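Local coordinates for protein acyl-CoA dehydrogenase (Slackia heliotrinireducens, PDB 4RM7) that is of unknown specific function but belongs to the acyl-CoA dehydrogenase family, built from two helical domains with a beta domain between them, at residues 125-130 / 169-174; 142-147 / 175-180; 186-191 / 220-225; 196-201 / 214-219; 241-246 / 314-319. All blocks are in the same frame, centred on the assembly; numbering follows the deposited sequence.

Overall arrangement
Contacts 1 to 4 all lie in the middle beta domain, and contact 5 lies in the C-terminal helical domain. Contact 2 begins where strand 168-175 of contact 1 ends; their centres are about 16 Å apart. Contact 3 follows on the next strand, 184-191, with its centre about 11 Å from that of contact 1. Contact 4 is a hairpin whose Phe217 packs against Leu169 and Val171 of contact 1. Its strand 212-221 runs on into contact 3. Trp188 and Val222 of contact 3 also touch Val144 of contact 2. Contact 5 stands apart: its centre is about 20 Å from the centre of contact 1, and their nearest atoms are about 5 Å apart.

Contact 1: residues 125-130 / 169-174; sequences ALAISE and LLVSAY
Ala125, Leu126 and Ala127 run beside Leu169, Leu170 and Val171 as a parallel strand pair in the middle beta domain of the acyl-CoA dehydrogenase fold. Leu170 is hydrogen-bonded to both alanines. Leu170 N donates to Ala125 O at 2.8 Å. Leu170 O accepts from Ala127 N at 2.8 Å, in a nearly straight bond of 172° at the hydrogen. A weak third bond links Ser172 N to Ala127 O at 3.3 Å. On one face, Leu126 and Leu170 lie side by side and point the same way. Both have CG anti to the backbone N. Leu126 CD1 and Leu170 CD2 are 4.1 Å apart. On the other face, Ala125 CB meets Leu169 CD2 at 4.0 Å, and Ala127 CB lies 4.3 Å from Val171 CG2. Phe217 of strand 212-221 packs on Leu169 and Val171 from this side. Strand 184-191 flanks strand 168-175, and its Phe187 touches Leu170. Lys157 of strand 151-161, outside both segments, gathers the polar groups. Lys157 NZ pairs with Glu130 OE1 as a salt bridge and is hydrogen-bonded to Ile128 O and Ser172 OG. The hydroxyl Ser172 OG also meets a methyl, Ile128 CG2, at 3.4 Å.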
# COMPACT_ATOMS: atom_id res chain seq x y z
N ALA A 125 -6.70 -20.57 -34.08
CA ALA A 125 -6.11 -19.99 -32.89
C ALA A 125 -5.07 -18.95 -33.24
O ALA A 125 -4.26 -19.16 -34.12
CB ALA A 125 -5.51 -21.07 -32.01
N LEU A 126 -5.10 -17.83 -32.54
CA LEU A 126 -4.25 -16.69 -32.80
C LEU A 126 -2.85 -16.89 -32.23
O LEU A 126 -2.71 -17.15 -31.05
CB LEU A 126 -4.90 -15.45 -32.19
CG LEU A 126 -4.37 -14.05 -32.42
CD1 LEU A 126 -4.33 -13.70 -33.90
CD2 LEU A 126 -5.26 -13.07 -31.66
N ALA A 127 -1.81 -16.78 -33.06
CA ALA A 127 -0.46 -16.97 -32.54
C ALA A 127 0.44 -15.78 -32.84
O ALA A 127 0.95 -15.66 -33.95
CB ALA A 127 0.15 -18.24 -33.12
N ILE A 128 0.64 -14.93 -31.84
CA ILE A 128 1.34 -13.66 -32.04
C ILE A 128 2.54 -13.42 -31.11
O ILE A 128 3.61 -13.03 -31.57
CB ILE A 128 0.40 -12.49 -31.83
CG1 ILE A 128 -0.92 -12.71 -32.54
CG2 ILE A 128 1.05 -11.21 -32.34
CD1 ILE A 128 -1.91 -11.59 -32.24
N SER A 129 2.36 -13.61 -29.81
CA SER A 129 3.42 -13.31 -28.84
C SER A 129 4.69 -14.14 -29.04
O SER A 129 4.62 -15.33 -29.34
CB SER A 129 2.91 -13.53 -27.42
OG SER A 129 1.68 -12.86 -27.21
N GLU A 130 5.85 -13.52 -28.86
CA GLU A 130 7.13 -14.23 -28.93
C GLU A 130 7.93 -14.02 -27.65
O GLU A 130 7.84 -12.96 -27.01
CB GLU A 130 7.95 -13.77 -30.13
CG GLU A 130 7.14 -13.47 -31.35
CD GLU A 130 7.84 -13.91 -32.62
OE1 GLU A 130 7.24 -13.76 -33.70
OE2 GLU A 130 8.99 -14.41 -32.53
N LEU A 169 -3.71 -22.16 -37.27
CA LEU A 169 -3.02 -21.14 -36.52
C LEU A 169 -2.90 -19.86 -37.32
O LEU A 169 -2.30 -19.84 -38.40
CB LEU A 169 -1.65 -21.65 -36.11
CG LEU A 169 -1.72 -22.85 -35.18
CD1 LEU A 169 -0.38 -23.53 -35.06
CD2 LEU A 169 -2.18 -22.38 -33.82
N LEU A 170 -3.50 -18.79 -36.81
CA LEU A 170 -3.36 -17.49 -37.44
C LEU A 170 -2.08 -16.83 -36.90
O LEU A 170 -2.03 -16.35 -35.77
CB LEU A 170 -4.59 -16.62 -37.18
CG LEU A 170 -4.54 -15.23 -37.82
CD1 LEU A 170 -4.17 -15.30 -39.30
CD2 LEU A 170 -5.85 -14.50 -37.66
N VAL A 171 -1.05 -16.81 -37.74
CA VAL A 171 0.30 -16.49 -37.30
C VAL A 171 0.81 -15.18 -37.86
O VAL A 171 0.74 -14.93 -39.06
CB VAL A 171 1.29 -17.60 -37.70
CG1 VAL A 171 2.61 -17.39 -37.01
CG2 VAL A 171 0.73 -18.95 -37.32
N SER A 172 1.34 -14.36 -36.96
CA SER A 172 1.97 -13.11 -37.31
C SER A 172 3.44 -13.36 -37.61
O SER A 172 4.11 -14.06 -36.84
CB SER A 172 1.82 -12.10 -36.19
OG SER A 172 2.63 -12.48 -35.10
N ALA A 173 3.94 -12.81 -38.71
CA ALA A 173 5.31 -13.09 -39.16
C ALA A 173 5.89 -11.97 -40.03
O ALA A 173 5.16 -11.27 -40.72
CB ALA A 173 5.35 -14.41 -39.94
N TYR A 174 7.21 -11.81 -39.97
CA TYR A 174 7.93 -11.00 -40.96
C TYR A 174 8.03 -11.80 -42.24
O TYR A 174 8.61 -12.88 -42.27
CB TYR A 174 9.33 -10.63 -40.48
CG TYR A 174 9.37 -9.47 -39.52
CD1 TYR A 174 8.65 -8.31 -39.77
CD2 TYR A 174 10.13 -9.53 -38.36
CE1 TYR A 174 8.69 -7.24 -38.89
CE2 TYR A 174 10.17 -8.47 -37.47
CZ TYR A 174 9.46 -7.33 -37.74
OH TYR A 174 9.51 -6.28 -36.85

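Contact 2: residues 142-147 / 175-180; sequences THVTRE and DKTGDD
Val144 and Asp175 form a parallel bridge, and just past it Val144 O accepts from Lys176 N at 2.9 Å. The Lys176 side chain is bent at chi2, and a second bend at chi4 (64°) sets NZ over the His143 ring. NZ sits above the centre of the imidazole, with Lys176 NZ 3.2 Å from His143 CG. Lys176 CE makes a CH-pi contact with the same ring, 4.2 Å from its centroid. The chain is leaving strand 168-175 here, through an Asx turn. Asp175 OD1 takes Thr177 N from above the carboxylate plane, at 2.8 Å. The same oxygen takes Thr177 OG1 on its syn lone pair. Asp175 OD2 forms a salt bridge with Arg227. Thr177 CG2 packs 3.9 Å from Val144 CG1. Arg146 of strand 143-146 grips the carbonyl of Thr177 end-on. Arg146 NH1 and NH2 both donate to Thr177 O, at 2.7 and 2.8 Å. Both bonds are bent, 133° at the hydrogen. Thr177 CB lies over one guanidinium face, offset toward the rim.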
# COMPACT_ATOMS: atom_id res chain seq x y z
N THR A 142 9.66 -14.21 -35.78
CA THR A 142 9.10 -15.26 -36.64
C THR A 142 9.08 -14.81 -38.10
O THR A 142 8.44 -13.82 -38.44
CB THR A 142 7.65 -15.66 -36.20
OG1 THR A 142 7.70 -16.37 -34.96
CG2 THR A 142 7.00 -16.57 -37.23
N HIS A 143 9.78 -15.56 -38.95
CA HIS A 143 9.99 -15.17 -40.34
C HIS A 143 9.33 -16.12 -41.34
O HIS A 143 9.09 -17.29 -41.03
CB HIS A 143 11.49 -15.13 -40.65
CG HIS A 143 12.24 -14.13 -39.83
ND1 HIS A 143 11.79 -12.85 -39.61
CD2 HIS A 143 13.43 -14.23 -39.18
CE1 HIS A 143 12.66 -12.20 -38.85
NE2 HIS A 143 13.66 -13.01 -38.58
N VAL A 144 9.08 -15.62 -42.54
CA VAL A 144 8.80 -16.48 -43.66
C VAL A 144 9.84 -16.17 -44.71
O VAL A 144 10.06 -15.02 -45.04
CB VAL A 144 7.40 -16.28 -44.24
CG1 VAL A 144 7.25 -17.04 -45.53
CG2 VAL A 144 6.37 -16.75 -43.25
N THR A 145 10.49 -17.19 -45.22
CA THR A 145 11.55 -17.00 -46.19
C THR A 145 11.39 -17.97 -47.32
O THR A 145 10.71 -18.97 -47.20
CB THR A 145 12.93 -17.20 -45.56
OG1 THR A 145 13.08 -18.57 -45.20
CG2 THR A 145 13.06 -16.36 -44.33
N ARG A 146 12.00 -17.65 -48.45
CA ARG A 146 11.99 -18.52 -49.61
C ARG A 146 13.25 -19.35 -49.60
O ARG A 146 14.32 -18.84 -49.29
CB ARG A 146 11.91 -17.71 -50.90
CG ARG A 146 11.18 -18.43 -52.02
CD ARG A 146 11.24 -17.66 -53.32
NE ARG A 146 10.11 -16.75 -53.49
CZ ARG A 146 10.18 -15.45 -53.25
NH1 ARG A 146 9.11 -14.69 -53.43
NH2 ARG A 146 11.32 -14.91 -52.85
N GLU A 147 13.12 -20.63 -49.89
CA GLU A 147 14.30 -21.46 -49.97
C GLU A 147 14.72 -21.58 -51.42
O GLU A 147 15.75 -21.05 -51.84
CB GLU A 147 13.99 -22.84 -49.43
CG GLU A 147 13.78 -22.87 -47.93
CD GLU A 147 14.41 -24.08 -47.28
OE1 GLU A 147 13.96 -25.20 -47.57
OE2 GLU A 147 15.34 -23.89 -46.49
N ASP A 175 7.45 -11.27 -43.31
CA ASP A 175 7.60 -11.87 -44.63
C ASP A 175 8.85 -11.30 -45.29
O ASP A 175 8.99 -10.08 -45.41
CB ASP A 175 6.37 -11.63 -45.48
CG ASP A 175 6.50 -12.21 -46.87
OD1 ASP A 175 7.49 -12.91 -47.14
OD2 ASP A 175 5.60 -11.97 -47.69
N LYS A 176 9.75 -12.18 -45.70
CA LYS A 176 11.01 -11.78 -46.33
C LYS A 176 11.10 -12.24 -47.78
O LYS A 176 12.14 -12.10 -48.42
CB LYS A 176 12.20 -12.33 -45.56
CG LYS A 176 12.44 -11.70 -44.22
CD LYS A 176 13.93 -11.42 -44.05
CE LYS A 176 14.30 -11.24 -42.60
NZ LYS A 176 14.06 -12.50 -41.85
N THR A 177 10.01 -12.80 -48.30
CA THR A 177 10.01 -13.38 -49.64
C THR A 177 9.93 -12.32 -50.73
O THR A 177 10.09 -12.63 -51.91
CB THR A 177 8.84 -14.36 -49.82
OG1 THR A 177 7.60 -13.64 -49.73
CG2 THR A 177 8.88 -15.44 -48.75
N GLY A 178 9.68 -11.08 -50.33
CA GLY A 178 9.74 -9.97 -51.26
C GLY A 178 11.19 -9.59 -51.51
O GLY A 178 12.06 -9.86 -50.68
N ASP A 179 11.45 -8.97 -52.65
CA ASP A 179 12.80 -8.55 -52.98
C ASP A 179 13.19 -7.31 -52.18
O ASP A 179 12.65 -6.22 -52.40
CB ASP A 179 12.92 -8.30 -54.48
CG ASP A 179 12.37 -9.46 -55.29
OD1 ASP A 179 11.15 -9.46 -55.56
OD2 ASP A 179 13.15 -10.36 -55.65
N ASP A 180 14.12 -7.49 -51.25
CA ASP A 180 14.53 -6.45 -50.30
C ASP A 180 13.34 -5.99 -49.45
O ASP A 180 12.78 -6.76 -48.66
CB ASP A 180 15.17 -5.26 -51.03

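Contact 3: residues 186-191 / 220-225; sequences SFWMVP and VEVKES
Trp188 of strand 184-191 meets Val222 and Lys223, which follow Val220 and Glu221 of strand 212-221. Segments 186-191 and 220-225 are not paired as strands. The contact is side-chain packing inside the middle beta domain. Trp188 CB points toward 220-225, and CG continues from it anti to the carbonyl carbon (chi1 -58°), beside the backbone N. On the pyrrole side, Trp188 NE1 donates to Ser186 OG within its own strand at 2.8 Å. That acceptor is tilted 24° from the ring plane, and it is also hydrogen-bonded to Ala173 O. The benzo side reaches across. Trp188 CE3 is 4.0 Å from Val222 CG2, and CZ3 is closer, at 3.8 Å. This methyl lies over the ring face, in a CH-pi contact 4.2 Å from the centroid of the six-membered ring. At the tip, Trp188 CH2 comes within 4.4 Å of Glu224 OE1, an oxygen held in a salt bridge by Arg227. Val222 also packs on Val190, with Val222 CG1 4.1 Å from Val190 CG2. Val144 and Met153 touch both Trp188 and Val222. Lys223 O meets Trp188 at the ring edge, in plane, 3.4 Å from CZ3.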
# COMPACT_ATOMS: atom_id res chain seq x y z
N SER A 186 3.07 -9.49 -41.66
CA SER A 186 2.18 -10.36 -42.42
C SER A 186 1.47 -11.35 -41.52
O SER A 186 2.00 -11.75 -40.48
CB SER A 186 2.97 -11.12 -43.48
OG SER A 186 3.78 -12.11 -42.88
N PHE A 187 0.27 -11.75 -41.93
CA PHE A 187 -0.49 -12.77 -41.22
C PHE A 187 -0.67 -13.99 -42.12
O PHE A 187 -0.89 -13.85 -43.32
CB PHE A 187 -1.86 -12.24 -40.78
CG PHE A 187 -1.90 -11.78 -39.34
CD1 PHE A 187 -1.83 -12.69 -38.29
CD2 PHE A 187 -2.05 -10.43 -39.03
CE1 PHE A 187 -1.89 -12.27 -36.97
CE2 PHE A 187 -2.11 -10.00 -37.71
CZ PHE A 187 -2.03 -10.92 -36.68
N TRP A 188 -0.60 -15.17 -41.52
CA TRP A 188 -0.73 -16.42 -42.26
C TRP A 188 -1.67 -17.39 -41.55
O TRP A 188 -1.48 -17.70 -40.38
CB TRP A 188 0.63 -17.09 -42.41
CG TRP A 188 1.65 -16.26 -43.10
CD1 TRP A 188 2.38 -15.23 -42.58
CD2 TRP A 188 2.10 -16.42 -44.45
NE1 TRP A 188 3.24 -14.73 -43.53
CE2 TRP A 188 3.09 -15.45 -44.69
CE3 TRP A 188 1.75 -17.29 -45.49
CZ2 TRP A 188 3.73 -15.32 -45.91
CZ3 TRP A 188 2.39 -17.17 -46.71
CH2 TRP A 188 3.37 -16.19 -46.91
N MSE A 189 -2.68 -17.88 -42.26
CA MSE A 189 -3.59 -18.88 -41.69
C MSE A 189 -3.05 -20.29 -41.98
O MSE A 189 -3.32 -20.87 -43.03
CB MSE A 189 -5.00 -18.71 -42.26
CG MSE A 189 -6.04 -19.64 -41.65
SE MSE A 189 -6.33 -19.32 -39.75
CE MSE A 189 -7.23 -17.60 -39.82
N VAL A 190 -2.30 -20.84 -41.03
CA VAL A 190 -1.59 -22.09 -41.26
C VAL A 190 -2.33 -23.29 -40.70
O VAL A 190 -2.63 -23.34 -39.51
CB VAL A 190 -0.19 -22.04 -40.64
CG1 VAL A 190 0.58 -23.33 -40.91
CG2 VAL A 190 0.57 -20.83 -41.15
N PRO A 191 -2.64 -24.27 -41.56
CA PRO A 191 -3.23 -25.55 -41.13
C PRO A 191 -2.34 -26.24 -40.11
O PRO A 191 -1.13 -26.30 -40.31
CB PRO A 191 -3.31 -26.37 -42.42
CG PRO A 191 -3.25 -25.37 -43.52
CD PRO A 191 -2.41 -24.23 -43.01
N VAL A 220 8.31 -24.73 -41.65
CA VAL A 220 7.00 -25.13 -42.13
C VAL A 220 6.70 -24.53 -43.50
O VAL A 220 6.79 -23.32 -43.68
CB VAL A 220 5.91 -24.73 -41.14
CG1 VAL A 220 4.55 -25.14 -41.68
CG2 VAL A 220 6.18 -25.37 -39.80
N GLU A 221 6.38 -25.40 -44.45
CA GLU A 221 6.02 -24.96 -45.79
C GLU A 221 4.68 -24.25 -45.77
O GLU A 221 3.66 -24.84 -45.40
CB GLU A 221 5.96 -26.13 -46.76
CG GLU A 221 7.25 -26.88 -46.91
CD GLU A 221 7.45 -27.43 -48.30
OE1 GLU A 221 6.53 -27.31 -49.16
OE2 GLU A 221 8.54 -27.98 -48.55
N VAL A 222 4.67 -22.99 -46.18
CA VAL A 222 3.42 -22.25 -46.22
C VAL A 222 3.09 -21.87 -47.66
O VAL A 222 3.96 -21.46 -48.43
CB VAL A 222 3.48 -20.99 -45.32
CG1 VAL A 222 3.62 -21.41 -43.86
CG2 VAL A 222 4.62 -20.07 -45.72
N LYS A 223 1.82 -22.03 -48.04
CA LYS A 223 1.39 -21.68 -49.39
C LYS A 223 1.03 -20.19 -49.47
O LYS A 223 0.69 -19.57 -48.46
CB LYS A 223 0.21 -22.56 -49.82
CG LYS A 223 0.62 -23.99 -50.17
CD LYS A 223 -0.58 -24.88 -50.50
CE LYS A 223 -0.17 -26.34 -50.74
NZ LYS A 223 0.29 -27.06 -49.49
N GLU A 224 1.13 -19.61 -50.66
CA GLU A 224 0.84 -18.19 -50.84
C GLU A 224 -0.63 -17.87 -50.52
O GLU A 224 -0.94 -16.81 -49.98
CB GLU A 224 1.19 -17.76 -52.26
CG GLU A 224 0.85 -16.31 -52.59
CD GLU A 224 1.71 -15.30 -51.85
OE1 GLU A 224 2.67 -15.71 -51.18
OE2 GLU A 224 1.41 -14.08 -51.94
N SER A 225 -1.51 -18.82 -50.83
CA SER A 225 -2.94 -18.65 -50.60
C SER A 225 -3.30 -18.55 -49.12
O SER A 225 -4.42 -18.18 -48.77
CB SER A 225 -3.72 -19.82 -51.23
OG SER A 225 -3.54 -21.03 -50.52

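Contact 4: residues 196-201 / 214-219; sequences GIYAYP and TVRFDN
Tyr198 faces Arg216, and Tyr200 faces Thr214, in the beta hairpin of strands 197-202 and 212-221. Both are hydrogen-bonded antiparallel pairs, each joined by two backbone bonds. A fifth bond, from Asp218 N to Gly196 O, measures 2.8 Å. The non-hydrogen-bonded pairs Ile197-Phe217 and Ala199-Val215 turn their side chains to the face opposite the tyrosines. There Ile197 CG2 meets Val215 CG1 at 3.8 Å. Ile197 and Phe217 lie side by side, and Ile197 CG1 is 4.0 Å from Phe217 CD1. Leu169 of strand 168-175 packs against this face. On the tyrosine face, the Arg216 guanidinium lies flat on Tyr198, centres 4.3 Å apart and planes 9° apart. It is an off-centre cation-pi stack. The Arg216 side chain reaches it by bending at chi2 and chi3. Its NH2 is also at the edge of the Tyr200 ring, near OH, but the modelled bond is very short and doubtful in detail. Arg216 NH1 lies above the Tyr198 face, offset toward the rim, 4.1 Å from Tyr198 CE2.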
# COMPACT_ATOMS: atom_id res chain seq x y z
N GLY A 196 6.04 -29.88 -39.24
CA GLY A 196 6.95 -28.96 -38.57
C GLY A 196 6.33 -28.08 -37.51
O GLY A 196 6.99 -27.17 -36.97
N ILE A 197 5.05 -28.32 -37.20
CA ILE A 197 4.39 -27.55 -36.13
C ILE A 197 4.37 -28.34 -34.83
O ILE A 197 3.86 -29.45 -34.78
CB ILE A 197 2.97 -27.17 -36.54
CG1 ILE A 197 3.01 -26.30 -37.80
CG2 ILE A 197 2.28 -26.43 -35.40
CD1 ILE A 197 1.66 -25.88 -38.30
N TYR A 198 4.94 -27.78 -33.77
CA TYR A 198 5.00 -28.48 -32.48
C TYR A 198 4.30 -27.68 -31.38
O TYR A 198 4.64 -26.52 -31.12
CB TYR A 198 6.46 -28.77 -32.10
CG TYR A 198 7.16 -29.59 -33.15
CD1 TYR A 198 7.29 -30.97 -33.02
CD2 TYR A 198 7.68 -28.99 -34.29
CE1 TYR A 198 7.93 -31.72 -34.00
CE2 TYR A 198 8.30 -29.72 -35.28
CZ TYR A 198 8.42 -31.08 -35.13
OH TYR A 198 9.05 -31.80 -36.11
N ALA A 199 3.33 -28.29 -30.72
CA ALA A 199 2.65 -27.58 -29.65
C ALA A 199 3.01 -28.14 -28.28
O ALA A 199 3.06 -29.35 -28.06
CB ALA A 199 1.15 -27.62 -29.86
N TYR A 200 3.29 -27.24 -27.35
CA TYR A 200 3.64 -27.62 -26.00
C TYR A 200 2.68 -26.95 -25.02
O TYR A 200 2.77 -25.75 -24.77
CB TYR A 200 5.09 -27.25 -25.71
CG TYR A 200 6.07 -27.86 -26.68
CD1 TYR A 200 6.59 -29.12 -26.46
CD2 TYR A 200 6.49 -27.17 -27.82
CE1 TYR A 200 7.49 -29.69 -27.33
CE2 TYR A 200 7.39 -27.74 -28.71
CZ TYR A 200 7.89 -29.00 -28.45
OH TYR A 200 8.79 -29.60 -29.31
N PRO A 201 1.73 -27.73 -24.49
CA PRO A 201 0.73 -27.24 -23.54
C PRO A 201 1.37 -26.65 -22.31
O PRO A 201 2.30 -27.24 -21.80
CB PRO A 201 -0.07 -28.50 -23.19
CG PRO A 201 0.81 -29.65 -23.55
CD PRO A 201 1.59 -29.17 -24.75
N THR A 214 2.74 -23.14 -26.10
CA THR A 214 3.85 -22.64 -26.90
C THR A 214 3.85 -23.44 -28.19
O THR A 214 3.75 -24.67 -28.18
CB THR A 214 5.21 -22.79 -26.18
OG1 THR A 214 5.19 -22.07 -24.94
CG2 THR A 214 6.34 -22.27 -27.04
N VAL A 215 3.94 -22.75 -29.32
CA VAL A 215 3.94 -23.42 -30.61
C VAL A 215 5.20 -23.07 -31.39
O VAL A 215 5.45 -21.90 -31.66
CB VAL A 215 2.70 -23.06 -31.45
CG1 VAL A 215 2.75 -23.79 -32.76
CG2 VAL A 215 1.43 -23.41 -30.70
N ARG A 216 5.97 -24.08 -31.76
CA ARG A 216 7.17 -23.87 -32.55
C ARG A 216 6.90 -24.23 -34.00
O ARG A 216 6.31 -25.27 -34.30
CB ARG A 216 8.34 -24.70 -32.01
CG ARG A 216 9.73 -24.31 -32.54
CD ARG A 216 10.64 -25.54 -32.73
NE ARG A 216 10.25 -26.66 -31.87
CZ ARG A 216 10.63 -27.93 -32.04
NH1 ARG A 216 11.44 -28.28 -33.04
NH2 ARG A 216 10.20 -28.86 -31.20
N PHE A 217 7.33 -23.35 -34.90
CA PHE A 217 7.29 -23.62 -36.32
C PHE A 217 8.72 -23.92 -36.80
O PHE A 217 9.60 -23.04 -36.78
CB PHE A 217 6.68 -22.44 -37.07
CG PHE A 217 5.29 -22.10 -36.62
CD1 PHE A 217 4.19 -22.54 -37.35
CD2 PHE A 217 5.08 -21.35 -35.46
CE1 PHE A 217 2.89 -22.24 -36.93
CE2 PHE A 217 3.78 -21.05 -35.02
CZ PHE A 217 2.68 -21.50 -35.76
N ASP A 218 8.95 -25.17 -37.17
CA ASP A 218 10.27 -25.63 -37.62
C ASP A 218 10.24 -25.92 -39.11
O ASP A 218 9.75 -26.97 -39.53
CB ASP A 218 10.71 -26.87 -36.83
CG ASP A 218 11.95 -27.53 -37.40
OD1 ASP A 218 12.83 -26.82 -37.93
OD2 ASP A 218 12.05 -28.78 -37.32
N ASN A 219 10.77 -24.98 -39.90
CA ASN A 219 10.71 -25.02 -41.37
C ASN A 219 9.37 -25.48 -41.92
O ASN A 219 9.29 -26.51 -42.57
CB ASN A 219 11.81 -25.91 -41.95
CG ASN A 219 13.19 -25.32 -41.78
OD1 ASN A 219 13.42 -24.16 -42.11
ND2 ASN A 219 14.12 -26.11 -41.23

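Contact 5: residues 241-246 / 314-319; sequences LLEYGR and HKRLSV
Glu243 reaches toward His314 and Arg316 with CG anti to the carbonyl carbon and CD anti to CA (chi2 -174°). His314 comes from segment 314-319 with CG anti to the backbone N (chi1 168°). Glu243 OE1 lies at the edge of the imidazole, in its plane, 3.0 Å from His314 NE2. The carboxylate and ring planes are 54° apart. Arg316 crosses Glu243 at about a right angle. Its aliphatic part makes the touch, with Arg316 CD 3.3 Å from Glu243 OE2. Arg316 NH1 is near the same oxygen, Glu243 OE2, at 4.1 Å, beyond salt-bridge distance. The contact joins two helices of the C-terminal helical domain. Glu243 and Arg246 are on the long helix 234-270. Arg316 and Val319 are in the first turn of helix 316-341, with Lys315 at its N-cap position. Val319 lies against both Glu243 and Arg246. Val319 CB is 3.9 Å from Glu243 OE1. Val319 CG1 packs on the stem of Arg246, 4.1 Å from Arg246 CB. Arg246 NE is hydrogen-bonded to Asp366 O. Tyr309 of helix 282-311 stacks on the His314 ring and touches Glu243 and Val319. Tyr239, a turn before Glu243 in helix 234-270, touches both Arg246 and Arg316.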
# COMPACT_ATOMS: atom_id res chain seq x y z
N LEU A 241 -5.86 -3.17 -32.41
CA LEU A 241 -6.81 -4.24 -32.11
C LEU A 241 -6.57 -4.86 -30.73
O LEU A 241 -7.53 -5.19 -30.02
CB LEU A 241 -6.75 -5.30 -33.19
CG LEU A 241 -7.46 -4.77 -34.43
CD1 LEU A 241 -7.03 -5.53 -35.65
CD2 LEU A 241 -8.96 -4.86 -34.23
N LEU A 242 -5.31 -4.99 -30.34
CA LEU A 242 -4.97 -5.57 -29.05
C LEU A 242 -5.42 -4.68 -27.88
O LEU A 242 -5.58 -5.16 -26.77
CB LEU A 242 -3.47 -5.83 -28.97
CG LEU A 242 -2.96 -6.78 -30.06
CD1 LEU A 242 -1.46 -6.97 -29.93
CD2 LEU A 242 -3.68 -8.10 -29.96
N GLU A 243 -5.63 -3.39 -28.12
CA GLU A 243 -6.20 -2.57 -27.06
C GLU A 243 -7.62 -3.01 -26.70
O GLU A 243 -7.98 -3.05 -25.53
CB GLU A 243 -6.16 -1.10 -27.46
CG GLU A 243 -4.73 -0.56 -27.50
CD GLU A 243 -4.67 0.93 -27.76
OE1 GLU A 243 -5.34 1.69 -27.03
OE2 GLU A 243 -3.93 1.34 -28.69
N TYR A 244 -8.43 -3.37 -27.69
CA TYR A 244 -9.72 -3.97 -27.39
C TYR A 244 -9.54 -5.16 -26.45
O TYR A 244 -10.32 -5.36 -25.53
CB TYR A 244 -10.43 -4.43 -28.67
CG TYR A 244 -10.83 -3.31 -29.58
CD1 TYR A 244 -11.96 -2.57 -29.33
CD2 TYR A 244 -10.07 -2.99 -30.69
CE1 TYR A 244 -12.33 -1.53 -30.16
CE2 TYR A 244 -10.43 -1.95 -31.54
CZ TYR A 244 -11.57 -1.23 -31.27
OH TYR A 244 -11.95 -0.20 -32.10
N GLY A 245 -8.50 -5.95 -26.69
CA GLY A 245 -8.25 -7.11 -25.85
C GLY A 245 -8.03 -6.72 -24.40
O GLY A 245 -8.39 -7.47 -23.49
N ARG A 246 -7.45 -5.55 -24.17
CA ARG A 246 -7.25 -5.06 -22.82
C ARG A 246 -8.58 -4.67 -22.18
O ARG A 246 -8.79 -4.93 -21.00
CB ARG A 246 -6.30 -3.87 -22.81
CG ARG A 246 -4.92 -4.25 -23.25
CD ARG A 246 -3.94 -3.17 -23.03
NE ARG A 246 -2.68 -3.55 -23.67
CZ ARG A 246 -2.05 -2.82 -24.58
NH1 ARG A 246 -2.55 -1.65 -24.95
NH2 ARG A 246 -0.93 -3.27 -25.10
N HIS A 314 -11.76 7.49 -28.71
CA HIS A 314 -10.77 6.67 -28.04
C HIS A 314 -9.46 7.41 -27.85
O HIS A 314 -8.96 8.03 -28.79
CB HIS A 314 -10.51 5.38 -28.81
CG HIS A 314 -9.31 4.63 -28.33
ND1 HIS A 314 -8.18 4.45 -29.10
CD2 HIS A 314 -9.06 4.02 -27.15
CE1 HIS A 314 -7.29 3.75 -28.42
NE2 HIS A 314 -7.79 3.47 -27.23
N LYS A 315 -8.93 7.34 -26.64
CA LYS A 315 -7.57 7.80 -26.35
C LYS A 315 -6.79 6.61 -25.82
O LYS A 315 -7.28 5.88 -24.96
CB LYS A 315 -7.57 8.92 -25.31
CG LYS A 315 -8.51 10.08 -25.60
CD LYS A 315 -8.49 11.11 -24.48
CE LYS A 315 -9.34 12.32 -24.84
NZ LYS A 315 -9.04 12.81 -26.23
N ARG A 316 -5.58 6.42 -26.34
CA ARG A 316 -4.70 5.35 -25.88
C ARG A 316 -4.50 5.36 -24.36
O ARG A 316 -4.43 4.30 -23.73
CB ARG A 316 -3.35 5.44 -26.57
CG ARG A 316 -3.41 5.23 -28.08
CD ARG A 316 -2.37 4.23 -28.54
NE ARG A 316 -0.99 4.66 -28.27
CZ ARG A 316 -0.06 3.89 -27.70
NH1 ARG A 316 -0.35 2.65 -27.32
NH2 ARG A 316 1.17 4.37 -27.50
N LEU A 317 -4.42 6.55 -23.79
CA LEU A 317 -4.10 6.71 -22.37
C LEU A 317 -5.19 6.14 -21.47
O LEU A 317 -4.88 5.59 -20.42
CB LEU A 317 -3.90 8.16 -22.04
CG LEU A 317 -3.46 8.42 -20.60
CD1 LEU A 317 -2.20 7.61 -20.30
CD2 LEU A 317 -3.19 9.90 -20.48
N SER A 318 -6.45 6.29 -21.88
CA SER A 318 -7.55 5.73 -21.11
C SER A 318 -7.37 4.22 -20.94
O SER A 318 -7.51 3.70 -19.84
CB SER A 318 -8.90 5.98 -21.79
OG SER A 318 -9.21 7.36 -21.86
N VAL A 319 -7.06 3.54 -22.04
CA VAL A 319 -6.90 2.09 -22.03
C VAL A 319 -5.66 1.68 -21.23
O VAL A 319 -5.67 0.69 -20.52
CB VAL A 319 -6.81 1.56 -23.47
CG1 VAL A 319 -6.29 0.12 -23.51
CG2 VAL A 319 -8.18 1.68 -24.15